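MTH0777 (Methanothermobacter thermautotrophicus, PDB 1KJN) is of unknown function but belongs to the DUF1890 family and folds as a three-layered alpha/beta domain around a parallel sheet. Local coordinates at residues 73-76 with 77-80; 86-89 with 90-93. All blocks are in the same frame, centred on the assembly; numbering follows the deposited sequence.

Overall arrangement
The chain runs through a parallel sheet of strand order 3-2-1-4-5-6, and both contacts lie on its way into and out of the fourth strand, 81-86. Contact 1 (73-76 with 77-80) comes first: it closes the turn that takes the chain from the end of helix 67-73 to the start of that strand. Contact 2 (86-89 with 90-93) follows where the strand gives way to helix 89-102. The two loops are in series, neither crossing nor enclosing the other, and their centres lie about 21 Å apart. Helix 89-102 joins them, since contact 2 starts it and Leu74 and Tyr79 of contact 1 pack on residues near its end.

Contact 1: 73-76 with 77-80; sequences ELAE and GDYE
Asp78 reaches back to Ala75 and holds the chain there at two points. Its OD2 accepts the backbone N of Ala75 at 3.1 Å, and its own N donates to Ala75 O at 3.2 Å, which closes a type II beta turn from Ala75 to Asp78. The carboxylate bond is bent, 143° at the hydrogen, and the N-H comes down on OD2 from above the carboxylate plane, not within it. With CG anti to the carbonyl carbon (chi1 -68°), the acid group is folded back over the turn. The other oxygen, OD1, takes a hydrogen from a water at 2.6 Å, and the same water donates to Glu76 O, so it ties the side chain to the middle peptide of the turn. Gly77 occupies the third position with a positive phi of 95°; any side chain there would collide with Glu76 O, so glycine is the natural fit.

Beside the turn, Leu74 meets Tyr79. CD1 of Leu74 lies at the edge of the ring, near its plane, 3.3 Å from CE2 of Tyr79, and the two side chains cross at about a right angle. Leu74 also rests on Phe98, Ile101 and Leu102 of helix 89-102, and Tyr79 shares Leu102. Lys8, at the start of strand 8-12, makes a cation-pi contact with the ring. Further out, Glu76 stretches away from the turn, and its OE2 accepts from Asn103 ND2.

The result is a turn with one apolar side, against helix 89-102, and a carboxylate gripped by a backbone N-H and a water. These two donors would probably favour its charged form, while Ala75 O, 3.3 Å from Asp78 OD2, would work against it; the carboxylate adds to the turn's own backbone bond and probably steadies the bend leading into strand 81-86.

Contact 2: 86-89 with 90-93; sequences VPND and AAAA
Asn88 sends its side chain forward to the first turn of the helix and caps it. From CB, the chain goes to CG, set between the backbone N and the carbonyl carbon (chi1 56°), and this brings OD1 round to the helix start. OD1 accepts the N-H of Ala91 at 3.0 Å in a nearly straight bond, 163° at the hydrogen, and also rests 3.4 Å from Ala91 CB. Asn88 is the N-cap residue, and this is its capping bond. The backbone of the same residue takes part too: Asn88 O accepts Ala92 N at 2.9 Å, and Asp89 O receives Ala93 N in the next helical bond. An alanine here would remove OD1 and would probably leave the N-H of Ala91 without its capping partner, fraying the helix start.

Ala91 CB also presses on Pro87 CD, at a tight 3.5 Å, while Val86 CG1 packs on Ala92 CB at the same distance. Val86 still belongs to strand 81-86, bonded through its backbone to Ile109 and touching Ile110 of strand 105-111. Pro87 leans on Phe111, while Asp89 touches Leu121 and Ala92 touches Ile125, both of helix 115-128.

Contact 1: 73-76 with 77-80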
loop_
_atom_site.group_PDB
_atom_site.type_symbol
_atom_site.label_atom_id
_atom_site.label_comp_id
_atom_site.label_asym_id
_atom_site.label_seq_id
_atom_site.Cartn_x
_atom_site.Cartn_y
_atom_site.Cartn_z
ATOM N N GLU A 73 -18.127 19.764 3.487
ATOM C CA GLU A 73 -19.222 19.531 2.554
ATOM C C GLU A 73 -20.229 18.476 3.031
ATOM O O GLU A 73 -21.325 18.376 2.509
ATOM C CB GLU A 73 -18.637 19.081 1.207
ATOM C CG GLU A 73 -18.966 19.977 0.008
ATOM C CD GLU A 73 -18.460 21.403 0.173
ATOM O OE1 GLU A 73 -17.276 21.591 0.529
ATOM O OE2 GLU A 73 -19.255 22.340 -0.063
ATOM N N LEU A 74 -19.849 17.702 4.035
ATOM C CA LEU A 74 -20.682 16.619 4.534
ATOM C C LEU A 74 -21.956 17.017 5.302
ATOM O O LEU A 74 -21.958 17.978 6.070
ATOM C CB LEU A 74 -19.813 15.706 5.398
ATOM C CG LEU A 74 -20.185 14.235 5.577
ATOM C CD1 LEU A 74 -19.997 13.496 4.248
ATOM C CD2 LEU A 74 -19.301 13.610 6.656
ATOM N N ALA A 75 -23.030 16.269 5.069
ATOM C CA ALA A 75 -24.293 16.460 5.764
ATOM C C ALA A 75 -24.922 15.085 5.962
ATOM O O ALA A 75 -24.652 14.151 5.190
ATOM C CB ALA A 75 -25.222 17.339 4.959
ATOM N N GLU A 76 -25.785 14.969 6.969
ATOM C CA GLU A 76 -26.459 13.707 7.261
ATOM C C GLU A 76 -27.198 13.216 6.016
ATOM O O GLU A 76 -27.767 14.015 5.268
ATOM C CB GLU A 76 -27.438 13.863 8.443
ATOM C CG GLU A 76 -28.280 12.585 8.738
ATOM C CD GLU A 76 -28.825 12.495 10.165
ATOM O OE1 GLU A 76 -28.341 13.212 11.067
ATOM O OE2 GLU A 76 -29.728 11.660 10.399
ATOM N N GLY A 77 -27.113 11.913 5.763
ATOM C CA GLY A 77 -27.772 11.330 4.610
ATOM C C GLY A 77 -26.906 11.178 3.370
ATOM O O GLY A 77 -27.320 10.534 2.401
ATOM N N ASP A 78 -25.712 11.760 3.372
ATOM C CA ASP A 78 -24.842 11.648 2.192
ATOM C C ASP A 78 -24.211 10.258 2.029
ATOM O O ASP A 78 -23.659 9.946 0.968
ATOM C CB ASP A 78 -23.728 12.702 2.214
ATOM C CG ASP A 78 -24.239 14.130 2.023
ATOM O OD1 ASP A 78 -25.398 14.348 1.614
ATOM O OD2 ASP A 78 -23.445 15.051 2.269
ATOM N N TYR A 79 -24.264 9.444 3.080
ATOM C CA TYR A 79 -23.685 8.100 3.038
ATOM C C TYR A 79 -24.487 7.121 3.893
ATOM O O TYR A 79 -24.998 7.482 4.942
ATOM C CB TYR A 79 -22.227 8.126 3.524
ATOM C CG TYR A 79 -21.291 8.929 2.639
ATOM C CD1 TYR A 79 -20.659 8.332 1.548
ATOM C CD2 TYR A 79 -21.060 10.281 2.870
ATOM C CE1 TYR A 79 -19.833 9.051 0.715
ATOM C CE2 TYR A 79 -20.221 11.021 2.028
ATOM C CZ TYR A 79 -19.615 10.392 0.952
ATOM O OH TYR A 79 -18.796 11.094 0.105
ATOM N N GLU A 80 -24.566 5.876 3.435
ATOM C CA GLU A 80 -25.293 4.815 4.123
ATOM C C GLU A 80 -24.367 3.968 5.010
ATOM O O GLU A 80 -24.826 3.164 5.817
ATOM C CB GLU A 80 -26.001 3.921 3.093
ATOM C CG GLU A 80 -27.222 4.552 2.406
ATOM C CD GLU A 80 -26.909 5.832 1.625
ATOM O OE1 GLU A 80 -26.112 5.773 0.666
ATOM O OE2 GLU A 80 -27.469 6.903 1.960
HETATM O O HOH W 1 -27.981 14.155 2.126
#

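Contact 2: 86-89 with 90-93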
loop_
_atom_site.group_PDB
_atom_site.type_symbol
_atom_site.label_atom_id
_atom_site.label_comp_id
_atom_site.label_asym_id
_atom_site.label_seq_id
_atom_site.Cartn_x
_atom_site.Cartn_y
_atom_site.Cartn_z
ATOM N N VAL A 86 -8.353 3.408 12.407
ATOM C CA VAL A 86 -7.907 4.134 13.590
ATOM C C VAL A 86 -6.589 3.651 14.195
ATOM O O VAL A 86 -6.563 2.714 14.992
ATOM C CB VAL A 86 -9.017 4.082 14.671
ATOM C CG1 VAL A 86 -8.714 5.062 15.789
ATOM C CG2 VAL A 86 -10.381 4.392 14.049
ATOM N N PRO A 87 -5.470 4.217 13.736
ATOM C CA PRO A 87 -4.133 3.861 14.239
ATOM C C PRO A 87 -3.782 4.710 15.464
ATOM O O PRO A 87 -2.769 4.464 16.127
ATOM C CB PRO A 87 -3.193 4.253 13.085
ATOM C CG PRO A 87 -4.083 4.513 11.917
ATOM C CD PRO A 87 -5.384 4.980 12.479
ATOM N N ASN A 88 -4.587 5.728 15.756
ATOM C CA ASN A 88 -4.271 6.593 16.891
ATOM C C ASN A 88 -5.383 7.566 17.281
ATOM O O ASN A 88 -6.407 7.647 16.609
ATOM C CB ASN A 88 -2.997 7.391 16.574
ATOM C CG ASN A 88 -3.116 8.189 15.286
ATOM O OD1 ASN A 88 -4.214 8.582 14.884
ATOM N ND2 ASN A 88 -1.986 8.435 14.636
ATOM N N ASP A 89 -5.095 8.385 18.295
ATOM C CA ASP A 89 -6.029 9.382 18.825
ATOM C C ASP A 89 -6.566 10.342 17.783
ATOM O O ASP A 89 -7.758 10.579 17.745
ATOM C CB ASP A 89 -5.390 10.209 19.964
ATOM C CG ASP A 89 -5.179 9.406 21.249
ATOM O OD1 ASP A 89 -5.740 8.295 21.399
ATOM O OD2 ASP A 89 -4.437 9.898 22.122
ATOM N N ALA A 90 -5.689 10.904 16.951
ATOM C CA ALA A 90 -6.143 11.850 15.944
ATOM C C ALA A 90 -7.144 11.184 15.024
ATOM O O ALA A 90 -8.168 11.774 14.710
ATOM C CB ALA A 90 -4.969 12.420 15.132
ATOM N N ALA A 91 -6.846 9.958 14.592
ATOM C CA ALA A 91 -7.740 9.241 13.698
ATOM C C ALA A 91 -9.064 8.938 14.383
ATOM O O ALA A 91 -10.110 9.058 13.748
ATOM C CB ALA A 91 -7.092 7.953 13.163
ATOM N N ALA A 92 -9.031 8.591 15.676
ATOM C CA ALA A 92 -10.284 8.299 16.387
ATOM C C ALA A 92 -11.166 9.551 16.486
ATOM O O ALA A 92 -12.373 9.479 16.254
ATOM C CB ALA A 92 -10.030 7.698 17.765
ATOM N N ALA A 93 -10.558 10.710 16.732
ATOM C CA ALA A 93 -11.347 11.947 16.826
ATOM C C ALA A 93 -12.019 12.253 15.495
ATOM O O ALA A 93 -13.174 12.654 15.465
ATOM C CB ALA A 93 -10.473 13.133 17.287
#